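Local coordinates for 177aa long conserved hypothetical protein (ST1454) (Sulfolobus tokodaii, PDB 1WOZ), which probably acts as a PduO-type adenosyltransferase, transferring the adenosyl group of ATP to the cobalt of cob(I)alamin, at residues 107-118 and 153-164. Numbering follows the deposited sequence.
Sequences GSEEASVLHVTR and LFAMALVANKRR
Ser108 meets Asn161 with both its backbone and its hydroxyl: Ser108 N donates to Asn161 OD1 at 2.8 Å and almost straight (171°), and Ser108 OG gives the same oxygen a second hydrogen bond. With OG lying between the backbone N and the carbonyl carbon (chi1 57°), the hydroxyl also accepts from Ala111 N, so this N-cap ties the start of helix 109-134 to the end of helix 140-163. Glu110 bends at chi2 towards Arg164, whose NE and NH2 approach side-on and both bond OE2 from one face of the carboxylate, NH2 at 2.7 Å. With an alanine here, the Arg164 guanidinium would probably lose its carboxylate mate, its bent chain then freer to swing. Ala111 CB lies 4.0 Å from Ala160 CB, small residues that let the axes of 109-118 and 153-163, neighbouring antiparallel segments of the cobalamin adenosyltransferase helical bundle, approach to 7.9 Å. One turn on, Leu114 is a knob in the hole formed by Leu153, Met156, Ala157 and Ala160. The His115 ring carries Ala157 CB over one face in a CH-pi contact, 3.8 Å from its centroid, while ND1 accepts from Arg118 NE in the ring plane. Thr117 CG2 touches Leu153 CD1 at 3.9 Å. Arg118 lays its CD against the edge of Phe154, 3.8 Å from CD2, and its guanidinium continues to a salt bridge with Asp32 of the second subunit.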
loop_
_atom_site.group_PDB
_atom_site.type_symbol
_atom_site.label_atom_id
_atom_site.label_comp_id
_atom_site.label_asym_id
_atom_site.label_seq_id
_atom_site.Cartn_x
_atom_site.Cartn_y
_atom_site.Cartn_z
ATOM N N GLY A 107 7.502 12.502 8.990
ATOM C CA GLY A 107 8.763 12.997 9.529
ATOM C C GLY A 107 9.934 12.467 8.710
ATOM O O GLY A 107 10.035 12.736 7.498
ATOM N N SER A 108 10.834 11.733 9.363
ATOM C CA SER A 108 11.965 11.124 8.661
ATOM C C SER A 108 11.423 10.045 7.722
ATOM O O SER A 108 10.310 9.563 7.902
ATOM C CB SER A 108 12.942 10.472 9.647
ATOM O OG SER A 108 12.289 9.507 10.455
ATOM N N GLU A 109 12.196 9.678 6.707
ATOM C CA GLU A 109 11.715 8.634 5.794
ATOM C C GLU A 109 11.555 7.331 6.594
ATOM O O GLU A 109 10.643 6.548 6.326
ATOM C CB GLU A 109 12.695 8.452 4.616
ATOM C CG GLU A 109 12.157 7.496 3.533
ATOM C CD GLU A 109 13.040 7.434 2.302
ATOM O OE1 GLU A 109 12.732 6.616 1.408
ATOM O OE2 GLU A 109 14.025 8.201 2.224
ATOM N N GLU A 110 12.430 7.108 7.582
ATOM C CA GLU A 110 12.342 5.906 8.413
ATOM C C GLU A 110 11.028 5.859 9.200
ATOM O O GLU A 110 10.309 4.846 9.182
ATOM C CB GLU A 110 13.519 5.822 9.395
ATOM C CG GLU A 110 14.861 5.589 8.731
ATOM C CD GLU A 110 15.555 6.867 8.293
ATOM O OE1 GLU A 110 14.952 7.958 8.376
ATOM O OE2 GLU A 110 16.723 6.775 7.854
ATOM N N ALA A 111 10.702 6.949 9.891
ATOM C CA ALA A 111 9.448 6.989 10.633
ATOM C C ALA A 111 8.257 6.915 9.657
ATOM O O ALA A 111 7.234 6.297 9.962
ATOM C CB ALA A 111 9.354 8.278 11.459
ATOM N N SER A 112 8.389 7.537 8.490
ATOM C CA SER A 112 7.281 7.532 7.536
ATOM C C SER A 112 6.980 6.129 7.036
ATOM O O SER A 112 5.814 5.750 6.947
ATOM C CB SER A 112 7.573 8.452 6.336
ATOM O OG SER A 112 7.685 9.802 6.763
ATOM N N VAL A 113 8.014 5.352 6.710
ATOM C CA VAL A 113 7.757 4.000 6.231
ATOM C C VAL A 113 7.201 3.131 7.352
ATOM O O VAL A 113 6.384 2.225 7.102
ATOM C CB VAL A 113 9.013 3.363 5.606
ATOM C CG1 VAL A 113 8.661 1.984 5.026
ATOM C CG2 VAL A 113 9.513 4.241 4.468
ATOM N N LEU A 114 7.626 3.402 8.590
ATOM C CA LEU A 114 7.097 2.665 9.747
ATOM C C LEU A 114 5.613 2.971 9.949
ATOM O O LEU A 114 4.835 2.073 10.301
ATOM C CB LEU A 114 7.891 3.009 11.021
ATOM C CG LEU A 114 9.279 2.301 11.017
ATOM C CD1 LEU A 114 10.209 2.974 12.036
ATOM C CD2 LEU A 114 9.128 0.809 11.342
ATOM N N HIS A 115 5.217 4.232 9.743
ATOM C CA HIS A 115 3.811 4.595 9.879
ATOM C C HIS A 115 2.971 3.956 8.772
ATOM O O HIS A 115 1.818 3.572 8.994
ATOM C CB HIS A 115 3.628 6.120 9.838
ATOM C CG HIS A 115 3.856 6.774 11.161
ATOM N ND1 HIS A 115 3.090 6.478 12.268
ATOM C CD2 HIS A 115 4.773 7.690 11.565
ATOM C CE1 HIS A 115 3.526 7.180 13.301
ATOM N NE2 HIS A 115 4.547 7.922 12.901
ATOM N N VAL A 116 3.524 3.880 7.563
ATOM C CA VAL A 116 2.776 3.235 6.488
ATOM C C VAL A 116 2.564 1.761 6.873
ATOM O O VAL A 116 1.464 1.208 6.739
ATOM C CB VAL A 116 3.548 3.288 5.144
ATOM C CG1 VAL A 116 2.943 2.278 4.162
ATOM C CG2 VAL A 116 3.504 4.715 4.561
ATOM N N THR A 117 3.631 1.135 7.353
ATOM C CA THR A 117 3.585 -0.267 7.754
ATOM C C THR A 117 2.572 -0.433 8.897
ATOM O O THR A 117 1.775 -1.380 8.911
ATOM C CB THR A 117 5.005 -0.720 8.162
ATOM O OG1 THR A 117 5.881 -0.488 7.050
ATOM C CG2 THR A 117 5.042 -2.211 8.504
ATOM N N ARG A 118 2.577 0.521 9.829
ATOM C CA ARG A 118 1.638 0.514 10.945
ATOM C C ARG A 118 0.167 0.571 10.444
ATOM O O ARG A 118 -0.720 -0.163 10.918
ATOM C CB ARG A 118 1.959 1.725 11.849
ATOM C CG ARG A 118 0.991 2.000 13.022
ATOM C CD ARG A 118 1.215 3.443 13.601
ATOM N NE ARG A 118 0.941 4.459 12.576
ATOM C CZ ARG A 118 -0.266 4.742 12.099
ATOM N NH1 ARG A 118 -1.348 4.114 12.574
ATOM N NH2 ARG A 118 -0.387 5.581 11.070
ATOM N N LEU A 153 5.091 -0.695 16.114
ATOM C CA LEU A 153 5.522 0.062 14.939
ATOM C C LEU A 153 5.447 1.576 15.215
ATOM O O LEU A 153 6.315 2.335 14.783
ATOM C CB LEU A 153 4.659 -0.317 13.732
ATOM C CG LEU A 153 4.912 -1.748 13.195
ATOM C CD1 LEU A 153 3.815 -2.135 12.211
ATOM C CD2 LEU A 153 6.291 -1.828 12.512
ATOM N N PHE A 154 4.392 1.991 15.912
ATOM C CA PHE A 154 4.186 3.396 16.294
ATOM C C PHE A 154 5.349 3.837 17.193
ATOM O O PHE A 154 5.988 4.857 16.947
ATOM C CB PHE A 154 2.840 3.515 17.028
ATOM C CG PHE A 154 2.489 4.920 17.452
ATOM C CD1 PHE A 154 2.900 5.410 18.684
ATOM C CD2 PHE A 154 1.751 5.752 16.614
ATOM C CE1 PHE A 154 2.581 6.725 19.089
ATOM C CE2 PHE A 154 1.421 7.071 16.997
ATOM C CZ PHE A 154 1.840 7.556 18.242
ATOM N N ALA A 155 5.660 3.044 18.216
ATOM C CA ALA A 155 6.759 3.408 19.112
ATOM C C ALA A 155 8.077 3.478 18.374
ATOM O O ALA A 155 8.922 4.338 18.662
ATOM C CB ALA A 155 6.846 2.399 20.281
HETATM N N MSE A 156 8.264 2.589 17.395
HETATM C CA MSE A 156 9.502 2.617 16.643
HETATM C C MSE A 156 9.581 3.875 15.789
HETATM O O MSE A 156 10.653 4.431 15.620
HETATM C CB MSE A 156 9.629 1.387 15.733
HETATM C CG MSE A 156 9.825 0.077 16.457
HETATM SE SE MSE A 156 9.960 -1.288 15.043
HETATM C CE MSE A 156 10.661 -2.788 16.070
ATOM N N ALA A 157 8.452 4.314 15.242
ATOM C CA ALA A 157 8.444 5.519 14.411
ATOM C C ALA A 157 8.818 6.755 15.249
ATOM O O ALA A 157 9.488 7.665 14.753
ATOM C CB ALA A 157 7.057 5.706 13.749
ATOM N N LEU A 158 8.391 6.784 16.513
ATOM C CA LEU A 158 8.745 7.900 17.406
ATOM C C LEU A 158 10.263 7.931 17.622
ATOM O O LEU A 158 10.891 9.002 17.587
ATOM C CB LEU A 158 8.080 7.735 18.784
ATOM C CG LEU A 158 6.553 7.642 18.828
ATOM C CD1 LEU A 158 6.103 7.460 20.277
ATOM C CD2 LEU A 158 5.933 8.905 18.198
ATOM N N VAL A 159 10.846 6.759 17.871
ATOM C CA VAL A 159 12.276 6.674 18.092
ATOM C C VAL A 159 13.041 7.004 16.809
ATOM O O VAL A 159 14.095 7.675 16.861
ATOM C CB VAL A 159 12.687 5.275 18.643
ATOM C CG1 VAL A 159 14.217 5.137 18.632
ATOM C CG2 VAL A 159 12.167 5.120 20.101
ATOM N N ALA A 160 12.514 6.569 15.660
ATOM C CA ALA A 160 13.160 6.875 14.376
ATOM C C ALA A 160 13.297 8.390 14.188
ATOM O O ALA A 160 14.363 8.889 13.759
ATOM C CB ALA A 160 12.340 6.294 13.207
ATOM N N ASN A 161 12.219 9.129 14.445
ATOM C CA ASN A 161 12.298 10.593 14.302
ATOM C C ASN A 161 13.272 11.194 15.304
ATOM O O ASN A 161 14.057 12.061 14.959
ATOM C CB ASN A 161 10.910 11.253 14.445
ATOM C CG ASN A 161 10.131 11.209 13.140
ATOM O OD1 ASN A 161 10.732 11.137 12.058
ATOM N ND2 ASN A 161 8.805 11.246 13.226
ATOM N N LYS A 162 13.226 10.745 16.551
ATOM C CA LYS A 162 14.175 11.258 17.545
ATOM C C LYS A 162 15.613 11.032 17.083
ATOM O O LYS A 162 16.455 11.942 17.149
ATOM C CB LYS A 162 13.978 10.560 18.889
ATOM C CG LYS A 162 14.957 11.010 19.969
ATOM C CD LYS A 162 14.624 10.314 21.281
ATOM C CE LYS A 162 15.654 10.615 22.371
ATOM N NZ LYS A 162 15.543 12.021 22.833
ATOM N N ARG A 163 15.912 9.822 16.616
ATOM C CA ARG A 163 17.265 9.529 16.151
ATOM C C ARG A 163 17.637 10.354 14.927
ATOM O O ARG A 163 18.823 10.532 14.637
ATOM C CB ARG A 163 17.425 8.032 15.840
ATOM C CG ARG A 163 17.341 7.159 17.098
ATOM C CD ARG A 163 17.537 5.658 16.779
ATOM N NE ARG A 163 17.337 4.825 17.962
ATOM C CZ ARG A 163 17.353 3.495 17.952
ATOM N NH1 ARG A 163 17.569 2.846 16.814
ATOM N NH2 ARG A 163 17.124 2.813 19.069
ATOM N N ARG A 164 16.632 10.843 14.201
ATOM C CA ARG A 164 16.874 11.656 13.018
ATOM C C ARG A 164 16.730 13.167 13.284
ATOM O O ARG A 164 16.754 13.970 12.348
ATOM C CB ARG A 164 15.900 11.264 11.890
ATOM C CG ARG A 164 16.240 9.964 11.199
ATOM C CD ARG A 164 17.587 10.091 10.484
ATOM N NE ARG A 164 17.848 8.957 9.597
ATOM C CZ ARG A 164 19.039 8.376 9.465
ATOM N NH1 ARG A 164 20.078 8.820 10.168
ATOM N NH2 ARG A 164 19.201 7.359 8.622
#